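Local coordinates for protein putative glycosyltransferase (GalT1) (Streptococcus parasanguinis, PDB 4PHR) that binds UDP through the GT-D-fold domain captured in this fragment and probably transfers sugar as a glycosyltransferase, at residues E267-E270 with Q271-A274; E187-R190 with L191-N195; A214-T218 with K219-A223. All coordinates share one frame; numbering follows the deposited sequence.

Interaction 1 of 3, residues E267-E270 with Q271-A274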
loop_
_atom_site.group_PDB
_atom_site.type_symbol
_atom_site.label_atom_id
_atom_site.label_comp_id
_atom_site.label_asym_id
_atom_site.label_seq_id
_atom_site.Cartn_x
_atom_site.Cartn_y
_atom_site.Cartn_z
ATOM N N GLU A 267 11.323 -8.357 20.539
ATOM C CA GLU A 267 12.036 -7.856 19.367
ATOM C C GLU A 267 11.281 -6.698 18.708
ATOM O O GLU A 267 11.868 -5.674 18.366
ATOM C CB GLU A 267 12.298 -8.981 18.361
ATOM C CG GLU A 267 13.054 -8.527 17.122
ATOM C CD GLU A 267 13.690 -9.674 16.357
ATOM O OE1 GLU A 267 13.173 -10.809 16.443
ATOM O OE2 GLU A 267 14.712 -9.440 15.676
ATOM N N TYR A 268 9.976 -6.867 18.529
ATOM C CA TYR A 268 9.125 -5.805 18.007
ATOM C C TYR A 268 9.189 -4.585 18.920
ATOM O O TYR A 268 9.423 -3.463 18.467
ATOM C CB TYR A 268 7.688 -6.326 17.856
ATOM C CG TYR A 268 6.613 -5.284 17.623
ATOM C CD1 TYR A 268 6.485 -4.638 16.399
ATOM C CD2 TYR A 268 5.687 -4.988 18.620
ATOM C CE1 TYR A 268 5.481 -3.691 16.184
ATOM C CE2 TYR A 268 4.684 -4.054 18.415
ATOM C CZ TYR A 268 4.583 -3.407 17.198
ATOM O OH TYR A 268 3.573 -2.482 17.018
ATOM N N GLN A 269 9.002 -4.799 20.217
ATOM C CA GLN A 269 9.016 -3.685 21.152
ATOM C C GLN A 269 10.326 -2.909 21.074
ATOM O O GLN A 269 10.328 -1.677 21.072
ATOM C CB GLN A 269 8.749 -4.170 22.580
ATOM C CG GLN A 269 7.402 -4.864 22.737
ATOM C CD GLN A 269 6.231 -3.924 22.523
ATOM O OE1 GLN A 269 6.349 -2.715 22.717
ATOM N NE2 GLN A 269 5.092 -4.477 22.114
ATOM N N GLU A 270 11.439 -3.628 20.978
ATOM C CA GLU A 270 12.748 -2.984 20.931
ATOM C C GLU A 270 12.979 -2.211 19.626
ATOM O O GLU A 270 13.838 -1.337 19.561
ATOM C CB GLU A 270 13.853 -4.018 21.164
ATOM C CG GLU A 270 13.880 -4.552 22.596
ATOM C CD GLU A 270 14.740 -5.793 22.754
ATOM O OE1 GLU A 270 15.057 -6.438 21.732
ATOM O OE2 GLU A 270 15.094 -6.125 23.907
ATOM N N GLN A 271 12.204 -2.523 18.592
ATOM C CA GLN A 271 12.288 -1.794 17.331
ATOM C C GLN A 271 11.519 -0.473 17.357
ATOM O O GLN A 271 11.765 0.409 16.540
ATOM C CB GLN A 271 11.792 -2.667 16.173
ATOM C CG GLN A 271 12.683 -3.866 15.888
ATOM C CD GLN A 271 12.079 -4.851 14.893
ATOM O OE1 GLN A 271 10.904 -4.755 14.529
ATOM N NE2 GLN A 271 12.886 -5.808 14.450
ATOM N N ILE A 272 10.585 -0.335 18.289
ATOM C CA ILE A 272 9.732 0.850 18.328
ATOM C C ILE A 272 10.493 2.081 18.809
ATOM O O ILE A 272 11.040 2.093 19.911
ATOM C CB ILE A 272 8.480 0.627 19.213
ATOM C CG1 ILE A 272 7.634 -0.538 18.675
ATOM C CG2 ILE A 272 7.667 1.933 19.341
ATOM C CD1 ILE A 272 6.441 -0.871 19.543
ATOM N N VAL A 273 10.534 3.115 17.975
ATOM C CA VAL A 273 11.226 4.343 18.349
ATOM C C VAL A 273 10.290 5.282 19.110
ATOM O O VAL A 273 10.694 5.919 20.076
ATOM C CB VAL A 273 11.825 5.069 17.130
ATOM C CG1 VAL A 273 12.707 4.130 16.337
ATOM C CG2 VAL A 273 10.730 5.639 16.252
ATOM N N ALA A 274 9.041 5.361 18.664
ATOM C CA ALA A 274 8.041 6.165 19.344
ATOM C C ALA A 274 6.647 5.715 18.936
ATOM O O ALA A 274 6.466 5.102 17.885
ATOM C CB ALA A 274 8.239 7.651 19.031
HETATM O O HOH W 1 11.615 0.532 22.223
#
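Tyr268 and Ile272 meet because of how their first torsions turn: the Tyr268 ring carbon CG points opposite the backbone N (chi1 167°), and Ile272 CG1 stands opposite the carbonyl carbon (chi1 -60°), and its extended chain brings CD1 to the Tyr268 ring. The methyl arrives over one face of the ring. CD1 of Ile272 is 4.2 Å from the centroid of the Tyr268 ring and 26° off its normal, which defines a CH-pi contact; the shortest atom pair is Tyr268 CE2 to Ile272 CD1 at 3.8 Å. The same methyl has Gln269 beside it. Gln269 folds back at its second torsion and runs alongside Ile272, so that its OE1 comes within 3.7 Å of Ile272 CD1.

One residue earlier in each segment, Gln271 passes across Glu267, and its CG rests 3.2 Å from Glu267 O. The amide beyond does not bond to Glu267; its OE1 accepts from Arg173 NE, on the neighbouring strand.

The backbone shows the helix tightening as it runs out. Gln271 N donates to Tyr268 O at 2.9 Å and Ile272 N to Gln269 O at 3.1 Å, both three residues back. The four-residue bonds, to Glu267 O and Tyr268 O respectively, are only weak. A water gives a hydrogen to Gln269 O and another to Ile272 O, 2.8 Å from each, and so ties the last turn to the emerging strand.

Tyr268 is buried, packing also on Arg157, Val160 and Arg173, with its side chain about 7 Å from that of the UDP-binding Ser156. The arrangement is a helix-to-strand junction: helix 266-271 passes through 3-10-like bonds directly into strand 272-275, an outermost strand of the parallel five-stranded sheet.

Interaction 2 of 3, residues E187-R190 with L191-N195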
loop_
_atom_site.group_PDB
_atom_site.type_symbol
_atom_site.label_atom_id
_atom_site.label_comp_id
_atom_site.label_asym_id
_atom_site.label_seq_id
_atom_site.Cartn_x
_atom_site.Cartn_y
_atom_site.Cartn_z
ATOM N N GLU A 187 2.733 15.490 13.106
ATOM C CA GLU A 187 3.655 14.796 14.006
ATOM C C GLU A 187 4.289 13.564 13.344
ATOM O O GLU A 187 5.484 13.296 13.519
ATOM C CB GLU A 187 2.962 14.393 15.311
ATOM C CG GLU A 187 3.895 13.695 16.301
ATOM C CD GLU A 187 3.186 13.226 17.557
ATOM O OE1 GLU A 187 1.940 13.290 17.600
ATOM O OE2 GLU A 187 3.881 12.797 18.507
ATOM N N ILE A 188 3.489 12.806 12.598
ATOM C CA ILE A 188 4.016 11.641 11.910
ATOM C C ILE A 188 5.101 12.051 10.920
ATOM O O ILE A 188 6.177 11.447 10.888
ATOM C CB ILE A 188 2.905 10.858 11.188
ATOM C CG1 ILE A 188 1.920 10.288 12.222
ATOM C CG2 ILE A 188 3.516 9.745 10.345
ATOM C CD1 ILE A 188 0.599 9.793 11.635
ATOM N N LEU A 189 4.834 13.092 10.131
ATOM C CA LEU A 189 5.827 13.561 9.171
ATOM C C LEU A 189 7.092 14.027 9.888
ATOM O O LEU A 189 8.196 13.683 9.487
ATOM C CB LEU A 189 5.270 14.698 8.318
ATOM C CG LEU A 189 6.250 15.288 7.298
ATOM C CD1 LEU A 189 6.757 14.213 6.333
ATOM C CD2 LEU A 189 5.617 16.453 6.538
ATOM N N ARG A 190 6.914 14.808 10.948
ATOM C CA ARG A 190 8.035 15.370 11.699
ATOM C C ARG A 190 8.939 14.270 12.276
ATOM O O ARG A 190 10.157 14.317 12.120
ATOM C CB ARG A 190 7.505 16.278 12.810
ATOM C CG ARG A 190 8.588 17.006 13.594
ATOM C CD ARG A 190 7.999 18.036 14.561
ATOM N NE ARG A 190 7.157 17.422 15.585
ATOM C CZ ARG A 190 5.832 17.539 15.635
ATOM N NH1 ARG A 190 5.190 18.257 14.720
ATOM N NH2 ARG A 190 5.147 16.943 16.602
ATOM N N LEU A 191 8.339 13.259 12.905
ATOM C CA LEU A 191 9.127 12.197 13.527
ATOM C C LEU A 191 9.706 11.232 12.496
ATOM O O LEU A 191 10.778 10.664 12.699
ATOM C CB LEU A 191 8.301 11.441 14.576
ATOM C CG LEU A 191 7.848 12.281 15.779
ATOM C CD1 LEU A 191 7.273 11.405 16.881
ATOM C CD2 LEU A 191 8.987 13.146 16.323
ATOM N N THR A 192 9.004 11.045 11.384
ATOM C CA THR A 192 9.550 10.217 10.309
ATOM C C THR A 192 10.845 10.830 9.773
ATOM O O THR A 192 11.863 10.144 9.663
ATOM C CB THR A 192 8.534 9.999 9.168
ATOM O OG1 THR A 192 7.363 9.356 9.687
ATOM C CG2 THR A 192 9.133 9.118 8.082
ATOM N N GLU A 193 10.815 12.131 9.483
ATOM C CA GLU A 193 12.004 12.843 9.019
ATOM C C GLU A 193 13.166 12.710 10.000
ATOM O O GLU A 193 14.302 12.464 9.602
ATOM C CB GLU A 193 11.703 14.331 8.841
ATOM C CG GLU A 193 10.699 14.674 7.761
ATOM C CD GLU A 193 10.409 16.165 7.722
ATOM O OE1 GLU A 193 11.343 16.962 7.966
ATOM O OE2 GLU A 193 9.246 16.541 7.462
ATOM N N LYS A 194 12.871 12.893 11.282
ATOM C CA LYS A 194 13.893 12.846 12.325
ATOM C C LYS A 194 14.581 11.489 12.386
ATOM O O LYS A 194 15.745 11.391 12.787
ATOM C CB LYS A 194 13.272 13.141 13.688
ATOM C CG LYS A 194 12.977 14.601 13.948
ATOM C CD LYS A 194 12.148 14.741 15.209
ATOM C CE LYS A 194 12.086 16.178 15.664
ATOM N NZ LYS A 194 13.434 16.630 16.095
ATOM N N ASN A 195 13.854 10.440 12.018
ATOM C CA ASN A 195 14.355 9.084 12.175
ATOM C C ASN A 195 14.790 8.423 10.877
ATOM O O ASN A 195 15.189 7.254 10.875
ATOM C CB ASN A 195 13.312 8.217 12.882
ATOM C CG ASN A 195 13.232 8.508 14.367
ATOM O OD1 ASN A 195 14.057 8.029 15.143
ATOM N ND2 ASN A 195 12.249 9.302 14.768
HETATM O O HOH W 2 11.522 16.792 11.386
#
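Leu191 to Lys194 each donate from N to the O four residues earlier, on Glu187 to Arg190. The bonds from Leu191 N to Glu187 O (2.9 Å) and from Glu193 N to Leu189 O (3.0 Å) are nearly straight, at 165° and 171°.

Side-chain hydrogen bonds add to these. Thr192 OG1 sits beside its own backbone N (chi1 -59°), which lets it donate to Ile188 O at 2.7 Å. Thr192 N uses the same oxygen from the opposite face of the carbonyl plane, so two donors from one residue grip Ile188 O. One turn on, Asn195 ND2 reaches back 2.9 Å to Leu191 O, which lies close to the plane of the Asn195 amide.

The remaining contacts are non-bonded. Leu191 and Glu187 lie alongside each other, Leu191 CD1 coming within 4.1 Å of Glu187 CG. Glu193 instead passes across Leu189, placing its OE2 3.3 Å from Leu189 CG; that oxygen also forms a long, weak ion pair with Lys219 NZ. On the exposed side Arg190 and Lys194 lie side by side, pointing the same way (Arg190 CG to Lys194 CE, 4.1 Å), while Arg190 NE and Lys194 NZ stay 6.3 Å apart, which should moderate any repulsion. A water donates to Arg190 O and, weakly, to Glu193 OE1.

Ile188 lies close to the UDP-binding Pro177 and Ala181. Strand 170-176, helix 185-195 and strand 200-204 follow in chain order, and the two parallel strands flank strand 147-153, where Ile188 and Thr192 are buried against Val151: a beta-alpha-beta crossover passing over that strand in the nucleotide-binding domain.

Interaction 3 of 3, residues A214-T218 with K219-A223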
loop_
_atom_site.group_PDB
_atom_site.type_symbol
_atom_site.label_atom_id
_atom_site.label_comp_id
_atom_site.label_asym_id
_atom_site.label_seq_id
_atom_site.Cartn_x
_atom_site.Cartn_y
_atom_site.Cartn_z
ATOM N N ALA A 214 4.481 11.190 -0.386
ATOM C CA ALA A 214 4.604 12.369 -1.240
ATOM C C ALA A 214 5.492 13.429 -0.595
ATOM O O ALA A 214 6.401 13.961 -1.237
ATOM C CB ALA A 214 3.232 12.937 -1.560
ATOM N N ASP A 215 5.245 13.728 0.678
ATOM C CA ASP A 215 6.013 14.773 1.362
ATOM C C ASP A 215 7.465 14.365 1.626
ATOM O O ASP A 215 8.370 15.192 1.538
ATOM C CB ASP A 215 5.331 15.195 2.666
ATOM C CG ASP A 215 4.051 15.993 2.436
ATOM O OD1 ASP A 215 3.806 16.449 1.293
ATOM O OD2 ASP A 215 3.292 16.177 3.414
ATOM N N LEU A 216 7.688 13.098 1.969
ATOM C CA LEU A 216 9.038 12.573 2.187
ATOM C C LEU A 216 9.845 12.631 0.886
ATOM O O LEU A 216 11.043 12.918 0.894
ATOM C CB LEU A 216 8.970 11.122 2.676
ATOM C CG LEU A 216 9.287 10.650 4.098
ATOM C CD1 LEU A 216 9.407 11.766 5.131
ATOM C CD2 LEU A 216 8.267 9.586 4.523
ATOM N N THR A 217 9.179 12.342 -0.227
ATOM C CA THR A 217 9.801 12.352 -1.550
ATOM C C THR A 217 10.226 13.761 -1.952
ATOM O O THR A 217 11.286 13.955 -2.556
ATOM C CB THR A 217 8.838 11.773 -2.609
ATOM O OG1 THR A 217 8.508 10.426 -2.255
ATOM C CG2 THR A 217 9.466 11.785 -3.997
ATOM N N THR A 218 9.398 14.742 -1.605
ATOM C CA THR A 218 9.711 16.143 -1.879
ATOM C C THR A 218 10.933 16.583 -1.075
ATOM O O THR A 218 11.665 17.493 -1.482
ATOM C CB THR A 218 8.508 17.045 -1.553
ATOM O OG1 THR A 218 7.412 16.707 -2.413
ATOM C CG2 THR A 218 8.860 18.506 -1.749
ATOM N N LYS A 219 11.159 15.924 0.057
ATOM C CA LYS A 219 12.311 16.197 0.911
ATOM C C LYS A 219 13.495 15.293 0.562
ATOM O O LYS A 219 14.506 15.273 1.267
ATOM C CB LYS A 219 11.934 16.040 2.388
ATOM C CG LYS A 219 10.815 16.966 2.854
ATOM C CD LYS A 219 10.505 16.759 4.333
ATOM C CE LYS A 219 10.457 18.087 5.088
ATOM N NZ LYS A 219 9.140 18.777 4.974
ATOM N N GLY A 220 13.355 14.540 -0.525
ATOM C CA GLY A 220 14.456 13.763 -1.070
ATOM C C GLY A 220 14.627 12.335 -0.581
ATOM O O GLY A 220 15.614 11.678 -0.908
ATOM N N TYR A 221 13.658 11.836 0.185
ATOM C CA TYR A 221 13.734 10.476 0.706
ATOM C C TYR A 221 13.079 9.474 -0.234
ATOM O O TYR A 221 12.119 9.801 -0.932
ATOM C CB TYR A 221 13.043 10.385 2.068
ATOM C CG TYR A 221 13.722 11.178 3.159
ATOM C CD1 TYR A 221 14.829 10.671 3.823
ATOM C CD2 TYR A 221 13.254 12.432 3.525
ATOM C CE1 TYR A 221 15.453 11.391 4.821
ATOM C CE2 TYR A 221 13.871 13.160 4.522
ATOM C CZ TYR A 221 14.968 12.634 5.168
ATOM O OH TYR A 221 15.586 13.356 6.162
ATOM N N GLN A 222 13.598 8.250 -0.245
ATOM C CA GLN A 222 12.881 7.141 -0.861
ATOM C C GLN A 222 11.963 6.508 0.176
ATOM O O GLN A 222 12.417 5.998 1.207
ATOM C CB GLN A 222 13.834 6.088 -1.436
ATOM C CG GLN A 222 13.086 4.998 -2.199
ATOM C CD GLN A 222 13.969 3.854 -2.670
ATOM O OE1 GLN A 222 15.134 3.743 -2.281
ATOM N NE2 GLN A 222 13.405 2.984 -3.502
ATOM N N ALA A 223 10.665 6.565 -0.100
ATOM C CA ALA A 223 9.664 6.011 0.795
ATOM C C ALA A 223 8.685 5.182 -0.021
ATOM O O ALA A 223 8.228 5.612 -1.086
ATOM C CB ALA A 223 8.941 7.119 1.543
#
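A Schellman motif ends helix 206-218 here, and Leu216, Thr217, Gly220 and Tyr221 supply its two defining bonds. Tyr221 N donates to Leu216 O at 2.9 Å and 161°, spanning five residues, and inside that span Gly220 N donates to Thr217 O at 3.0 Å. Gly220 is the C-prime residue: its phi of 91° would press a side chain against the preceding carbonyl oxygen, which by itself accounts for glycine. Lys219 N, at the point where the chain leaves helical angles, makes only weak bonds, to Asp215 O and Leu216 O.

The hydrophobic contact between C3 and C'' that usually accompanies a Schellman motif is present, since Leu216 CB faces Tyr221 CB at 4.2 Å. Leu216 CD2 also reaches Ala223 CB at 3.9 Å, so that one buried side chain holds both the turn and the start of strand 223-225. Leu216 packs on Ile201 too, within the beta-alpha-beta unit of strand 200-204, helix 206-218 and strand 223-225, whose two strands are parallel neighbours in the sheet.

Polar groups differ in where they are satisfied. Thr218 OG1 turns back along the helix to donate to Ala214 O at 3.2 Å, arriving from the face opposite Thr218 N, which uses the same oxygen. Asp215 is engaged outside the turn, by a salt bridge to Arg59 and a hydrogen bond with Tyr185 OH. The alkyl part of Lys219 lies over the helix end, its CG 3.3 Å from Asp215 O.

Beyond the glycine, Thr217 CA makes a C-H...O contact of 3.5 Å with Tyr221 O. The Tyr221 ring presents its edge to Leu216 O, which lies in the ring plane 3.5 Å from CD2.

Interaction 1 is a surface contact, while interactions 2 and 3 are partly buried; all three are local. Their chemistry follows their place: uninterrupted helix in interaction 2, a glycine-dependent helix stop in interaction 3, and in interaction 1 a helix running straight into a strand, with a CH-pi contact. Interactions 2 and 3 touch where helices 185-195 and 206-218 pack together: Thr192 CG2 packs on Leu216 CD2 at 3.7 Å, and a long, weak ion pair links Glu193 OE2 with Lys219 NZ. Interaction 1 meets interaction 2 more lightly, through Val273 and Asn195, and does not touch interaction 3. Strands 223-225 and 272-275, reached by interactions 3 and 1, are the two outermost of one sheet.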